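Local coordinates for protein (tenascin) (Gallus gallus, PDB 1QR4) that acts in extracellular-matrix adhesion and, through this pair of fibronectin type III domains, probably binds heparin and contactin, at residues R119-P131 with V139-V152. Sequence-based numbering, arbitrary orientation.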
loop_
_atom_site.group_PDB
_atom_site.type_symbol
_atom_site.label_atom_id
_atom_site.label_comp_id
_atom_site.label_asym_id
_atom_site.label_seq_id
_atom_site.Cartn_x
_atom_site.Cartn_y
_atom_site.Cartn_z
ATOM N N ARG A 119 9.425 -1.346 5.932
ATOM C CA ARG A 119 9.115 -1.779 7.299
ATOM C C ARG A 119 7.798 -2.534 7.193
ATOM O O ARG A 119 6.746 -2.058 7.630
ATOM C CB ARG A 119 8.976 -0.579 8.250
ATOM C CG ARG A 119 10.293 0.120 8.606
ATOM C CD ARG A 119 11.204 -0.764 9.462
ATOM N NE ARG A 119 10.647 -1.016 10.792
ATOM C CZ ARG A 119 11.230 -0.648 11.931
ATOM N NH1 ARG A 119 12.393 -0.007 11.907
ATOM N NH2 ARG A 119 10.647 -0.916 13.095
ATOM N N SER A 120 7.870 -3.692 6.544
ATOM C CA SER A 120 6.717 -4.550 6.320
ATOM C C SER A 120 7.215 -5.958 6.005
ATOM O O SER A 120 8.251 -6.130 5.355
ATOM C CB SER A 120 5.880 -4.012 5.149
ATOM O OG SER A 120 4.893 -4.945 4.735
ATOM N N ARG A 121 6.490 -6.957 6.498
ATOM C CA ARG A 121 6.846 -8.345 6.260
ATOM C C ARG A 121 6.741 -8.589 4.761
ATOM O O ARG A 121 5.718 -8.286 4.150
ATOM C CB ARG A 121 5.902 -9.251 7.038
ATOM C CG ARG A 121 5.975 -10.708 6.667
ATOM C CD ARG A 121 5.022 -11.493 7.535
ATOM N NE ARG A 121 4.820 -12.855 7.053
ATOM C CZ ARG A 121 4.237 -13.818 7.763
ATOM N NH1 ARG A 121 3.805 -13.566 8.992
ATOM N NH2 ARG A 121 4.072 -15.028 7.238
ATOM N N VAL A 122 7.815 -9.108 4.173
ATOM C CA VAL A 122 7.860 -9.352 2.734
ATOM C C VAL A 122 8.453 -10.705 2.362
ATOM O O VAL A 122 9.512 -11.087 2.866
ATOM C CB VAL A 122 8.647 -8.218 2.010
ATOM C CG1 VAL A 122 9.827 -7.762 2.856
ATOM C CG2 VAL A 122 9.143 -8.685 0.647
ATOM N N ASP A 123 7.781 -11.404 1.445
ATOM C CA ASP A 123 8.218 -12.722 0.987
ATOM C C ASP A 123 9.256 -12.657 -0.128
ATOM O O ASP A 123 10.260 -13.373 -0.079
ATOM C CB ASP A 123 7.034 -13.556 0.489
ATOM C CG ASP A 123 5.973 -13.772 1.539
ATOM O OD1 ASP A 123 6.183 -13.411 2.720
ATOM O OD2 ASP A 123 4.914 -14.318 1.165
ATOM N N SER A 124 8.993 -11.832 -1.146
ATOM C CA SER A 124 9.903 -11.674 -2.292
ATOM C C SER A 124 9.837 -10.283 -2.957
ATOM O O SER A 124 9.121 -9.393 -2.491
ATOM C CB SER A 124 9.626 -12.767 -3.340
ATOM O OG SER A 124 8.279 -12.737 -3.790
ATOM N N TYR A 125 10.615 -10.095 -4.026
ATOM C CA TYR A 125 10.634 -8.835 -4.775
ATOM C C TYR A 125 10.621 -9.139 -6.267
ATOM O O TYR A 125 11.314 -10.047 -6.714
ATOM C CB TYR A 125 11.907 -8.042 -4.489
ATOM C CG TYR A 125 12.090 -7.601 -3.063
ATOM C CD1 TYR A 125 11.473 -6.447 -2.590
ATOM C CD2 TYR A 125 12.908 -8.317 -2.191
ATOM C CE1 TYR A 125 11.667 -6.016 -1.283
ATOM C CE2 TYR A 125 13.104 -7.895 -0.879
ATOM C CZ TYR A 125 12.482 -6.744 -0.437
ATOM O OH TYR A 125 12.681 -6.315 0.850
ATOM N N ARG A 126 9.821 -8.412 -7.040
ATOM C CA ARG A 126 9.806 -8.616 -8.485
ATOM C C ARG A 126 10.519 -7.447 -9.182
ATOM O O ARG A 126 10.015 -6.312 -9.234
ATOM C CB ARG A 126 8.385 -8.817 -9.021
ATOM C CG ARG A 126 8.106 -10.264 -9.415
ATOM C CD ARG A 126 6.876 -10.403 -10.314
ATOM N NE ARG A 126 5.624 -10.456 -9.558
ATOM C CZ ARG A 126 5.212 -11.516 -8.864
ATOM N NH1 ARG A 126 5.949 -12.621 -8.823
ATOM N NH2 ARG A 126 4.052 -11.473 -8.219
ATOM N N VAL A 127 11.738 -7.731 -9.639
ATOM C CA VAL A 127 12.588 -6.764 -10.324
ATOM C C VAL A 127 12.435 -6.887 -11.827
ATOM O O VAL A 127 12.921 -7.844 -12.427
ATOM C CB VAL A 127 14.083 -6.998 -9.993
ATOM C CG1 VAL A 127 14.932 -5.929 -10.639
ATOM C CG2 VAL A 127 14.303 -7.013 -8.492
ATOM N N SER A 128 11.747 -5.931 -12.435
ATOM C CA SER A 128 11.591 -5.950 -13.884
ATOM C C SER A 128 12.527 -4.915 -14.541
ATOM O O SER A 128 12.940 -3.945 -13.905
ATOM C CB SER A 128 10.135 -5.685 -14.274
ATOM O OG SER A 128 9.763 -4.340 -14.022
ATOM N N TYR A 129 12.915 -5.156 -15.787
ATOM C CA TYR A 129 13.778 -4.213 -16.486
ATOM C C TYR A 129 13.569 -4.286 -17.989
ATOM O O TYR A 129 13.445 -5.373 -18.561
ATOM C CB TYR A 129 15.265 -4.409 -16.118
ATOM C CG TYR A 129 15.872 -5.714 -16.572
ATOM C CD1 TYR A 129 16.235 -5.909 -17.908
ATOM C CD2 TYR A 129 16.036 -6.774 -15.678
ATOM C CE1 TYR A 129 16.736 -7.125 -18.343
ATOM C CE2 TYR A 129 16.539 -8.002 -16.105
ATOM C CZ TYR A 129 16.882 -8.168 -17.438
ATOM O OH TYR A 129 17.349 -9.379 -17.881
ATOM N N VAL A 130 13.507 -3.118 -18.621
ATOM C CA VAL A 130 13.307 -3.044 -20.063
ATOM C C VAL A 130 13.912 -1.740 -20.602
ATOM O O VAL A 130 13.989 -0.737 -19.878
ATOM C CB VAL A 130 11.788 -3.120 -20.404
ATOM C CG1 VAL A 130 11.094 -1.785 -20.111
ATOM C CG2 VAL A 130 11.565 -3.579 -21.847
ATOM N N PRO A 131 14.433 -1.763 -21.848
ATOM C CA PRO A 131 15.023 -0.550 -22.431
ATOM C C PRO A 131 13.964 0.505 -22.709
ATOM O O PRO A 131 12.876 0.196 -23.201
ATOM C CB PRO A 131 15.663 -1.060 -23.724
ATOM C CG PRO A 131 14.809 -2.260 -24.075
ATOM C CD PRO A 131 14.654 -2.922 -22.731
ATOM N N VAL A 139 11.534 -9.935 -16.068
ATOM C CA VAL A 139 11.324 -9.993 -14.630
ATOM C C VAL A 139 12.170 -11.054 -13.938
ATOM O O VAL A 139 12.292 -12.171 -14.428
ATOM C CB VAL A 139 9.811 -10.187 -14.314
ATOM C CG1 VAL A 139 9.206 -11.219 -15.239
ATOM C CG2 VAL A 139 9.605 -10.591 -12.874
ATOM N N VAL A 140 12.793 -10.679 -12.823
ATOM C CA VAL A 140 13.615 -11.596 -12.039
ATOM C C VAL A 140 13.131 -11.561 -10.599
ATOM O O VAL A 140 12.964 -10.489 -10.030
ATOM C CB VAL A 140 15.121 -11.226 -12.100
ATOM C CG1 VAL A 140 15.863 -11.752 -10.857
ATOM C CG2 VAL A 140 15.745 -11.832 -13.363
ATOM N N THR A 141 12.890 -12.730 -10.014
ATOM C CA THR A 141 12.413 -12.775 -8.640
ATOM C C THR A 141 13.571 -13.114 -7.703
ATOM O O THR A 141 14.457 -13.892 -8.048
ATOM C CB THR A 141 11.214 -13.764 -8.468
ATOM O OG1 THR A 141 10.315 -13.640 -9.581
ATOM C CG2 THR A 141 10.418 -13.407 -7.235
ATOM N N VAL A 142 13.595 -12.461 -6.549
ATOM C CA VAL A 142 14.642 -12.684 -5.576
ATOM C C VAL A 142 14.015 -12.728 -4.187
ATOM O O VAL A 142 13.099 -11.960 -3.897
ATOM C CB VAL A 142 15.737 -11.590 -5.691
ATOM C CG1 VAL A 142 15.701 -10.627 -4.499
ATOM C CG2 VAL A 142 17.107 -12.242 -5.862
ATOM N N ASP A 143 14.518 -13.630 -3.343
ATOM C CA ASP A 143 14.012 -13.842 -1.986
ATOM C C ASP A 143 14.003 -12.609 -1.075
ATOM O O ASP A 143 14.894 -11.763 -1.138
ATOM C CB ASP A 143 14.764 -14.998 -1.322
ATOM C CG ASP A 143 13.963 -15.646 -0.205
ATOM O OD1 ASP A 143 12.976 -16.357 -0.511
ATOM O OD2 ASP A 143 14.323 -15.441 0.976
ATOM N N GLY A 144 13.009 -12.566 -0.191
ATOM C CA GLY A 144 12.817 -11.454 0.723
ATOM C C GLY A 144 13.936 -10.994 1.634
ATOM O O GLY A 144 13.955 -9.829 2.036
ATOM N N SER A 145 14.835 -11.897 2.007
ATOM C CA SER A 145 15.952 -11.534 2.876
ATOM C C SER A 145 17.017 -10.789 2.082
ATOM O O SER A 145 17.799 -10.017 2.647
ATOM C CB SER A 145 16.563 -12.783 3.499
ATOM O OG SER A 145 16.909 -13.709 2.485
ATOM N N LYS A 146 17.033 -11.040 0.770
ATOM C CA LYS A 146 17.981 -10.420 -0.156
ATOM C C LYS A 146 17.617 -8.965 -0.397
ATOM O O LYS A 146 16.440 -8.619 -0.524
ATOM C CB LYS A 146 18.015 -11.173 -1.491
ATOM C CG LYS A 146 18.283 -12.668 -1.352
ATOM C CD LYS A 146 18.724 -13.279 -2.673
ATOM C CE LYS A 146 20.113 -12.776 -3.077
ATOM N NZ LYS A 146 20.622 -13.349 -4.365
ATOM N N THR A 147 18.642 -8.120 -0.476
ATOM C CA THR A 147 18.457 -6.689 -0.676
ATOM C C THR A 147 19.113 -6.190 -1.968
ATOM O O THR A 147 19.180 -4.983 -2.216
ATOM C CB THR A 147 19.004 -5.918 0.546
ATOM O OG1 THR A 147 18.934 -4.506 0.322
ATOM C CG2 THR A 147 20.443 -6.313 0.821
ATOM N N ARG A 148 19.559 -7.123 -2.809
ATOM C CA ARG A 148 20.208 -6.770 -4.076
ATOM C C ARG A 148 20.298 -7.937 -5.050
ATOM O O ARG A 148 20.159 -9.098 -4.664
ATOM C CB ARG A 148 21.629 -6.233 -3.833
ATOM C CG ARG A 148 22.638 -7.263 -3.316
ATOM C CD ARG A 148 24.026 -6.663 -3.172
ATOM N NE ARG A 148 24.017 -5.453 -2.347
ATOM C CZ ARG A 148 24.946 -4.500 -2.400
ATOM N NH1 ARG A 148 25.967 -4.614 -3.238
ATOM N NH2 ARG A 148 24.840 -3.416 -1.638
ATOM N N THR A 149 20.516 -7.618 -6.322
ATOM C CA THR A 149 20.674 -8.648 -7.341
ATOM C C THR A 149 21.519 -8.154 -8.510
ATOM O O THR A 149 21.752 -6.952 -8.687
ATOM C CB THR A 149 19.326 -9.223 -7.865
ATOM O OG1 THR A 149 19.538 -10.549 -8.379
ATOM C CG2 THR A 149 18.768 -8.356 -8.990
ATOM N N LYS A 150 21.972 -9.119 -9.298
ATOM C CA LYS A 150 22.815 -8.878 -10.447
ATOM C C LYS A 150 22.006 -9.054 -11.715
ATOM O O LYS A 150 21.220 -9.996 -11.831
ATOM C CB LYS A 150 23.979 -9.883 -10.426
ATOM C CG LYS A 150 23.527 -11.352 -10.315
ATOM C CD LYS A 150 24.685 -12.340 -10.172
ATOM C CE LYS A 150 25.308 -12.301 -8.781
ATOM N NZ LYS A 150 26.308 -13.398 -8.602
ATOM N N LEU A 151 22.142 -8.102 -12.631
ATOM C CA LEU A 151 21.455 -8.189 -13.910
ATOM C C LEU A 151 22.529 -8.566 -14.930
ATOM O O LEU A 151 23.670 -8.096 -14.837
ATOM C CB LEU A 151 20.775 -6.860 -14.271
ATOM C CG LEU A 151 19.635 -6.348 -13.376
ATOM C CD1 LEU A 151 18.917 -5.195 -14.049
ATOM C CD2 LEU A 151 18.649 -7.456 -13.111
ATOM N N VAL A 152 22.188 -9.471 -15.845
ATOM C CA VAL A 152 23.127 -9.925 -16.870
ATOM C C VAL A 152 22.507 -9.862 -18.244
ATOM O O VAL A 152 21.304 -9.632 -18.378
ATOM C CB VAL A 152 23.582 -11.371 -16.634
ATOM C CG1 VAL A 152 24.215 -11.509 -15.249
ATOM C CG2 VAL A 152 22.404 -12.336 -16.824
#
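Tyr125 turns the CD2-CE2 edge of its ring toward the Asp143-Lys146 turn: CE2 lies 3.6 Å from Gly144 O, which sits at the edge near the ring plane, while Lys146 O approaches CE2 obliquely. A chi1 of -63° sets CG beside the backbone N and anti to the carbonyl carbon, which carries CD2 and CE2 to these turn carbonyls; Val122 CG2 covers one face near the rim, and Trp115 of strand 111-115 meets the ring with planes at about 55°. Cut back to an alanine, this position would probably leave a gap beside the Gly144 and Lys146 carbonyls and deprive Trp115 of its aromatic neighbour.

Behind the ring, strands 124-131 and 139-143 pair antiparallel. Tyr125 N donates to Val142 O, and Val127 and Val140 exchange two backbone bonds, the one from Val140 N to Val127 O being 2.9 Å. Gly144 N carries the pairing into the turn by donating to Asp123 O.

Val127 and Val142 share Tyr125's face and both touch Trp115. On the other face Arg126 lies beside its cross-strand partner Thr141, while its CD reaches diagonally to within 3.7 Å of Val139 CG2. Farther along, Tyr129 and Leu151 pass alongside one another, pointing opposite ways, both Leu151 methyls against the CD2-CE2 side of the ring and CD1 3.7 Å from Tyr129 CD2.

Leu151 belongs to strand 148-151 of the three-stranded sheet, so the chain leaves the hairpin at the edge of the four-stranded sheet and crosses to the opposing one, as in the fibronectin type III beta sandwich.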